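Side-chain contact in putative uncharacterized protein (Aquifex aeolicus, PDB 3ME7), which probably binds copper and takes part in electron transfer, as a SCO-family, membrane-associated protein built on a thioredoxin-like domain with a redox-active disulfide: residues Arg83-Glu87 and Tyr88-Gly92. Numbering follows the deposited sequence.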
loop_
_atom_site.group_PDB
_atom_site.type_symbol
_atom_site.label_atom_id
_atom_site.label_comp_id
_atom_site.label_asym_id
_atom_site.label_seq_id
_atom_site.Cartn_x
_atom_site.Cartn_y
_atom_site.Cartn_z
ATOM N N ARG A 83 10.078 10.887 8.392
ATOM C CA ARG A 83 10.768 10.099 9.432
ATOM C C ARG A 83 10.628 8.580 9.170
ATOM O O ARG A 83 11.612 7.833 9.218
ATOM C CB ARG A 83 10.227 10.476 10.814
ATOM C CG ARG A 83 11.074 9.982 12.008
ATOM C CD ARG A 83 10.357 10.228 13.353
ATOM N NE ARG A 83 9.121 9.448 13.425
ATOM C CZ ARG A 83 7.895 9.957 13.543
ATOM N NH1 ARG A 83 7.707 11.266 13.630
ATOM N NH2 ARG A 83 6.850 9.145 13.555
ATOM N N PHE A 84 9.413 8.144 8.836
ATOM C CA PHE A 84 9.158 6.732 8.522
ATOM C C PHE A 84 9.976 6.265 7.311
ATOM O O PHE A 84 10.597 5.208 7.356
ATOM C CB PHE A 84 7.654 6.502 8.300
ATOM C CG PHE A 84 7.263 5.050 8.178
ATOM C CD1 PHE A 84 7.320 4.399 6.936
ATOM C CD2 PHE A 84 6.820 4.340 9.290
ATOM C CE1 PHE A 84 6.968 3.047 6.823
ATOM C CE2 PHE A 84 6.449 2.993 9.174
ATOM C CZ PHE A 84 6.527 2.362 7.941
ATOM N N GLN A 85 10.006 7.081 6.252
ATOM C CA GLN A 85 10.739 6.738 5.029
ATOM C C GLN A 85 12.216 6.501 5.315
ATOM O O GLN A 85 12.798 5.506 4.875
ATOM C CB GLN A 85 10.591 7.847 3.989
ATOM C CG GLN A 85 11.345 7.552 2.685
ATOM C CD GLN A 85 11.757 8.794 1.943
ATOM O OE1 GLN A 85 11.302 9.891 2.254
ATOM N NE2 GLN A 85 12.658 8.638 0.968
ATOM N N LYS A 86 12.806 7.423 6.067
ATOM C CA LYS A 86 14.226 7.346 6.396
ATOM C C LYS A 86 14.494 6.163 7.310
ATOM O O LYS A 86 15.511 5.481 7.157
ATOM C CB LYS A 86 14.686 8.642 7.058
ATOM C CG LYS A 86 14.870 9.802 6.096
ATOM C CD LYS A 86 15.672 10.929 6.746
ATOM C CE LYS A 86 16.002 12.031 5.755
ATOM N NZ LYS A 86 17.186 12.806 6.206
ATOM N N GLU A 87 13.569 5.917 8.241
ATOM C CA GLU A 87 13.695 4.818 9.199
ATOM C C GLU A 87 13.923 3.482 8.496
ATOM O O GLU A 87 14.781 2.683 8.907
ATOM C CB GLU A 87 12.456 4.736 10.083
ATOM C CG GLU A 87 12.519 3.641 11.136
ATOM C CD GLU A 87 11.427 3.772 12.155
ATOM O OE1 GLU A 87 10.970 4.917 12.414
ATOM O OE2 GLU A 87 11.030 2.730 12.717
ATOM N N TYR A 88 13.168 3.248 7.427
ATOM C CA TYR A 88 13.195 1.951 6.770
ATOM C C TYR A 88 14.033 1.953 5.495
ATOM O O TYR A 88 14.069 0.954 4.785
ATOM C CB TYR A 88 11.764 1.444 6.524
ATOM C CG TYR A 88 11.027 1.101 7.806
ATOM C CD1 TYR A 88 11.188 -0.148 8.417
ATOM C CD2 TYR A 88 10.190 2.027 8.422
ATOM C CE1 TYR A 88 10.526 -0.465 9.592
ATOM C CE2 TYR A 88 9.530 1.722 9.607
ATOM C CZ TYR A 88 9.704 0.477 10.182
ATOM O OH TYR A 88 9.030 0.178 11.337
ATOM N N GLY A 89 14.714 3.069 5.223
ATOM C CA GLY A 89 15.593 3.168 4.063
ATOM C C GLY A 89 14.859 3.105 2.737
ATOM O O GLY A 89 15.421 2.699 1.711
ATOM N N ILE A 90 13.592 3.505 2.767
ATOM C CA ILE A 90 12.740 3.499 1.575
ATOM C C ILE A 90 13.177 4.614 0.611
ATOM O O ILE A 90 13.419 5.732 1.040
ATOM C CB ILE A 90 11.236 3.577 2.001
ATOM C CG1 ILE A 90 10.811 2.265 2.668
ATOM C CG2 ILE A 90 10.315 3.919 0.815
ATOM C CD1 ILE A 90 9.533 2.364 3.488
ATOM N N ASP A 91 13.273 4.298 -0.682
ATOM C CA ASP A 91 13.853 5.242 -1.651
ATOM C C ASP A 91 13.003 6.498 -1.813
ATOM O O ASP A 91 13.529 7.592 -2.007
ATOM C CB ASP A 91 14.094 4.566 -3.013
ATOM C CG ASP A 91 12.842 4.519 -3.867
ATOM O OD1 ASP A 91 12.704 5.354 -4.767
ATOM O OD2 ASP A 91 11.970 3.690 -3.627
ATOM N N GLY A 92 11.688 6.335 -1.734
ATOM C CA GLY A 92 10.791 7.478 -1.721
ATOM C C GLY A 92 10.203 7.803 -3.078
ATOM O O GLY A 92 9.257 8.597 -3.153
#
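I90 N bonds to Q85 O at 3.0 Å and G89 N to K86 O at 3.2 Å, the nested 6→1 and 5→2 pair that defines a Schellman motif at the end of helix 78-87. G89, with positive phi, is its C-prime residue. The two bonds differ in quality: I90 N lies 18° from the carbonyl plane of Q85, whereas G89 N sits above that of K86, off its lone pairs. One step earlier, Y88 N donates to F84 O at 3.2 Å.

The side chain of Q85 returns a bond to I90, now as donor. With CG anti to the backbone N (chi1 180°) and the chain extended beyond it, NE2 reaches I90 O at 3.0 Å, the acceptor lying nearly in the amide plane. NE2 also bonds to Y17 OH, while OE1 takes S16 OG and K82 NZ, so both ends of this buried amide are engaged. G92 CA passes close to NE2, where any side chain would collide.

On another flank Y88 CE2 lies over one face of the F84 ring, toward its rim and 3.4 Å from F84 CE2; the planes are inclined at 43°, neither stacked nor perpendicular. E87 CG makes a CH-pi contact over a face of the Y88 ring, 4.2 Å from its centroid. Replacing F84 by an alanine would remove the ring surface beneath Y88 CE2 and is likely to open a gap beside T48, letting the tyrosine ring shift.

The turn thus leads from helix 78-87 into strand 95-100, on whose V97 the side chains of F84, Q85 and I90 rest. F84 and Y88 also pack on T48 of helix 43-52, and the side chain of F84 lies about 5 Å from that of C44, a predicted copper ligand disulfide-bonded to C40 here.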